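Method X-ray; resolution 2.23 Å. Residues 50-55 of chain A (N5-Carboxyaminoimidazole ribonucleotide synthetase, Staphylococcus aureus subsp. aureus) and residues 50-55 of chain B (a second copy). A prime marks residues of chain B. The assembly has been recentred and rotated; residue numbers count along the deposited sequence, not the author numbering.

Chain A, residues 50-55: RYVAHE
Chain B, residues 50-55: RYVAHE

Residues 50-55 of the two copies pack against each other in nearly opposite directions, their CA 51-to-54 vectors 155° apart, in a close to symmetric contact that buries 395 Å² in all. Val52 and Val52′ mark the centre, with CA atoms 4.6 Å apart; from there the register pairs Tyr51 with His54′ and His54 with Tyr51′, CA to CA 5.4 Å in both cases. Each chain follows the same path: phi/psi is near -57/-42 at residue 50, -100/17 at Tyr51 and -117/30 at Val52, extends at Ala53 (-119/148; -125/145 at Ala53′), bends sharply at His54, in the helical region of phi/psi (-70/-32), and extends again at Glu55 (-143/143).

Tyr51 and Tyr51′ supply the most covered surface, 92 and 97 Å², followed by His54 and His54′ at 57 and 59 Å². Both tyrosines point their CA-to-CB bonds toward the other stretch, with chi1 m and chi2 -81° (Tyr51) or -76° (Tyr51′). The histidines leave their backbones sideways, but chi1 m with chi2 of 75° (His54) or 80° (His54′) brings the ring ends nearer the partner. Tyr51 CB sits over the face of the His54′ ring, 4.0 Å from its centroid and 16° off the normal, a CH-pi contact in which the slightly positive CB hydrogens face the electron-rich pi cloud of the ring; Tyr51′ CB lies 4.0 Å from the centroid of the His54 ring, 12° off its normal. The aromatic rings meet obliquely, centroids 4.7 Å apart and planes at 34° (Tyr51 with His54′) or 35° (His54 with Tyr51′). Tyr51 CD2 approaches His54′ CD2 to 3.4 Å, and His54 CD2 approaches Tyr51′ CD2 to 3.2 Å, carbon against carbon. Each histidine ND1 is hydrogen-bonded elsewhere in the structure.

Between these aromatic pairs the backbones come close without a direct hydrogen bond. Tyr51 O and Tyr51′ O lie 3.4 Å apart, but both are acceptors and cannot bond to each other. Each carbonyl instead meets a CA-H group, whose hydrogen, polarised by the adjoining amide groups, is a weak donor to the carbonyl oxygen: Val52′ CA to Tyr51 O and Val52 CA to Tyr51′ O are both 3.5 Å, with angles at H of 140° and 141°. Water 1 bridges the copies, donating to Ala53 O at 3.2 Å and, in a weak bond, to Tyr51′ O at 2.9 Å. The valines, chi1 m, add an apolar contact, Val52 CG1 to Val52′ CG1 at 4.3 Å. Arg50 and Glu55 of both copies make no contact across the stretches; both arginines have chi1 to chi3 t, and both glutamates have chi1 and chi2 t.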

ATOM      1  N   ARG A  50       7.331  14.179  -0.582  1.00  6.56           N
ATOM      2  CA  ARG A  50       8.766  14.425  -0.491  1.00  6.81           C
ATOM      3  C   ARG A  50       9.556  13.289   0.117  1.00  5.65           C
ATOM      4  O   ARG A  50      10.663  12.998  -0.329  1.00  7.03           O
ATOM      5  CB  ARG A  50       9.056  15.713   0.277  1.00  4.44           C
ATOM      6  CG  ARG A  50      10.539  15.864   0.546  1.00  6.78           C
ATOM      7  CD  ARG A  50      10.887  17.245   1.036  1.00 10.31           C
ATOM      8  NE  ARG A  50      12.324  17.386   1.184  1.00 15.53           N
ATOM      9  CZ  ARG A  50      12.914  18.398   1.819  1.00 16.44           C
ATOM     10  NH1 ARG A  50      12.188  19.382   2.359  1.00 14.30           N
ATOM     11  NH2 ARG A  50      14.229  18.409   1.940  1.00 13.74           N
ATOM     12  N   TYR A  51       8.994  12.637   1.126  1.00  4.63           N
ATOM     13  CA  TYR A  51       9.714  11.523   1.782  1.00  3.74           C
ATOM     14  C   TYR A  51       9.306  10.112   1.373  1.00  2.26           C
ATOM     15  O   TYR A  51       9.597   9.160   2.090  1.00  2.00           O
ATOM     16  CB  TYR A  51       9.651  11.709   3.305  1.00  4.96           C
ATOM     17  CG  TYR A  51      10.233  13.043   3.703  1.00  6.06           C
ATOM     18  CD1 TYR A  51      11.605  13.215   3.811  1.00 10.68           C
ATOM     19  CD2 TYR A  51       9.409  14.141   3.886  1.00  8.70           C
ATOM     20  CE1 TYR A  51      12.160  14.469   4.165  1.00 12.87           C
ATOM     21  CE2 TYR A  51       9.929  15.387   4.251  1.00 12.67           C
ATOM     22  CZ  TYR A  51      11.300  15.537   4.390  1.00 14.48           C
ATOM     23  OH  TYR A  51      11.791  16.763   4.707  1.00 15.18           O
ATOM     24  N   VAL A  52       8.587   9.983   0.250  1.00  2.00           N
ATOM     25  CA  VAL A  52       8.493   8.704  -0.438  1.00  2.00           C
ATOM     26  C   VAL A  52       9.108   8.777  -1.868  1.00  2.00           C
ATOM     27  O   VAL A  52       8.680   8.056  -2.802  1.00  2.00           O
ATOM     28  CB  VAL A  52       7.025   8.225  -0.467  1.00  2.00           C
ATOM     29  CG1 VAL A  52       6.579   7.820   0.921  1.00  2.00           C
ATOM     30  CG2 VAL A  52       6.102   9.285  -1.033  1.00  2.00           C
ATOM     31  N   ALA A  53      10.082   9.694  -2.030  1.00  2.00           N
ATOM     32  CA  ALA A  53      10.885   9.827  -3.262  1.00  2.00           C
ATOM     33  C   ALA A  53      12.360   9.604  -2.970  1.00  2.12           C
ATOM     34  O   ALA A  53      12.810   9.899  -1.883  1.00  3.70           O
ATOM     35  CB  ALA A  53      10.714  11.172  -3.836  1.00  2.00           C
ATOM     36  N   HIS A  54      13.101   9.053  -3.926  1.00  2.44           N
ATOM     37  CA  HIS A  54      14.549   8.950  -3.821  1.00  2.89           C
ATOM     38  C   HIS A  54      15.165  10.304  -3.948  1.00  5.65           C
ATOM     39  O   HIS A  54      16.155  10.594  -3.308  1.00  6.74           O
ATOM     40  CB  HIS A  54      15.108   8.038  -4.924  1.00  2.93           C
ATOM     41  CG  HIS A  54      14.760   6.601  -4.716  1.00  2.00           C
ATOM     42  ND1 HIS A  54      13.499   6.119  -4.953  1.00  2.73           N
ATOM     43  CD2 HIS A  54      15.469   5.559  -4.225  1.00  2.00           C
ATOM     44  CE1 HIS A  54      13.448   4.830  -4.647  1.00  2.00           C
ATOM     45  NE2 HIS A  54      14.630   4.464  -4.210  1.00  2.00           N
ATOM     46  N   GLU A  55      14.533  11.167  -4.727  1.00  5.00           N
ATOM     47  CA  GLU A  55      15.080  12.473  -4.905  1.00  8.84           C
ATOM     48  C   GLU A  55      13.959  13.502  -4.982  1.00  7.76           C
ATOM     49  O   GLU A  55      12.895  13.230  -5.525  1.00  9.33           O
ATOM     50  CB  GLU A  55      15.900  12.432  -6.181  1.00 13.36           C
ATOM     51  CG  GLU A  55      16.813  13.571  -6.427  1.00 20.31           C
ATOM     52  CD  GLU A  55      17.918  13.179  -7.399  1.00 25.22           C
ATOM     53  OE1 GLU A  55      18.120  11.955  -7.675  1.00 26.74           O
ATOM     54  OE2 GLU A  55      18.579  14.111  -7.872  1.00 28.54           O
TER
ATOM     55  N   ARG B  50      15.349   3.046   3.092  1.00  2.21           N
ATOM     56  CA  ARG B  50      15.912   4.394   3.189  1.00  3.43           C
ATOM     57  C   ARG B  50      15.026   5.530   2.657  1.00  3.46           C
ATOM     58  O   ARG B  50      14.907   6.578   3.283  1.00  6.04           O
ATOM     59  CB  ARG B  50      17.265   4.475   2.498  1.00  2.00           C
ATOM     60  CG  ARG B  50      17.877   5.873   2.723  1.00  5.98           C
ATOM     61  CD  ARG B  50      19.259   5.888   2.259  1.00 10.66           C
ATOM     62  NE  ARG B  50      19.857   7.222   2.287  1.00 13.78           N
ATOM     63  CZ  ARG B  50      21.071   7.454   1.802  1.00 17.00           C
ATOM     64  NH1 ARG B  50      21.767   6.421   1.305  1.00 14.58           N
ATOM     65  NH2 ARG B  50      21.591   8.688   1.816  1.00 18.65           N
ATOM     66  N   TYR B  51      14.448   5.350   1.489  1.00  2.00           N
ATOM     67  CA  TYR B  51      13.732   6.447   0.846  1.00  2.56           C
ATOM     68  C   TYR B  51      12.238   6.373   1.050  1.00  2.00           C
ATOM     69  O   TYR B  51      11.478   6.995   0.314  1.00  3.77           O
ATOM     70  CB  TYR B  51      14.096   6.519  -0.649  1.00  3.98           C
ATOM     71  CG  TYR B  51      15.561   6.748  -0.835  1.00  4.60           C
ATOM     72  CD1 TYR B  51      16.123   8.023  -0.612  1.00  8.40           C
ATOM     73  CD2 TYR B  51      16.406   5.693  -1.165  1.00  8.71           C
ATOM     74  CE1 TYR B  51      17.506   8.246  -0.769  1.00 10.60           C
ATOM     75  CE2 TYR B  51      17.798   5.888  -1.290  1.00 11.43           C
ATOM     76  CZ  TYR B  51      18.332   7.167  -1.116  1.00 13.52           C
ATOM     77  OH  TYR B  51      19.699   7.351  -1.258  1.00 18.91           O
ATOM     78  N   VAL B  52      11.801   5.596   2.039  1.00  2.00           N
ATOM     79  CA  VAL B  52      10.458   5.802   2.551  1.00  2.00           C
ATOM     80  C   VAL B  52      10.515   6.222   4.009  1.00  2.00           C
ATOM     81  O   VAL B  52       9.621   5.886   4.788  1.00  2.00           O
ATOM     82  CB  VAL B  52       9.548   4.564   2.341  1.00  2.00           C
ATOM     83  CG1 VAL B  52       9.186   4.418   0.891  1.00  2.00           C
ATOM     84  CG2 VAL B  52      10.204   3.273   2.827  1.00  2.00           C
ATOM     85  N   ALA B  53      11.582   6.928   4.390  1.00  2.00           N
ATOM     86  CA  ALA B  53      11.751   7.412   5.783  1.00  2.00           C
ATOM     87  C   ALA B  53      11.954   8.894   5.744  1.00  3.60           C
ATOM     88  O   ALA B  53      12.600   9.371   4.841  1.00  7.71           O
ATOM     89  CB  ALA B  53      13.010   6.776   6.471  1.00  2.00           C
ATOM     90  N   HIS B  54      11.440   9.620   6.734  1.00  4.69           N
ATOM     91  CA  HIS B  54      11.639  11.058   6.809  1.00  4.16           C
ATOM     92  C   HIS B  54      13.104  11.335   7.116  1.00  6.52           C
ATOM     93  O   HIS B  54      13.655  12.298   6.646  1.00  7.55           O
ATOM     94  CB  HIS B  54      10.739  11.649   7.882  1.00  3.64           C
ATOM     95  CG  HIS B  54       9.319  11.743   7.435  1.00  5.89           C
ATOM     96  ND1 HIS B  54       8.471  10.658   7.444  1.00  2.09           N
ATOM     97  CD2 HIS B  54       8.633  12.762   6.849  1.00  6.33           C
ATOM     98  CE1 HIS B  54       7.308  11.010   6.921  1.00  6.49           C
ATOM     99  NE2 HIS B  54       7.383  12.284   6.557  1.00  8.99           N
ATOM    100  N   GLU B  55      13.726  10.442   7.879  1.00  6.23           N
ATOM    101  CA  GLU B  55      15.103  10.559   8.179  1.00  9.01           C
ATOM    102  C   GLU B  55      15.766   9.166   8.265  1.00  8.96           C
ATOM    103  O   GLU B  55      15.128   8.192   8.647  1.00  8.49           O
ATOM    104  CB  GLU B  55      15.247  11.353   9.478  1.00  9.75           C
ATOM    105  CG  GLU B  55      16.643  11.467   9.958  1.00 19.09           C
ATOM    106  CD  GLU B  55      16.840  12.600  10.973  1.00 25.01           C
ATOM    107  OE1 GLU B  55      15.831  13.031  11.619  1.00 21.43           O
ATOM    108  OE2 GLU B  55      18.018  13.043  11.083  1.00 28.91           O
TER
HETATM  109  O   HOH W   1      12.392   9.529   1.286  1.00 28.69           O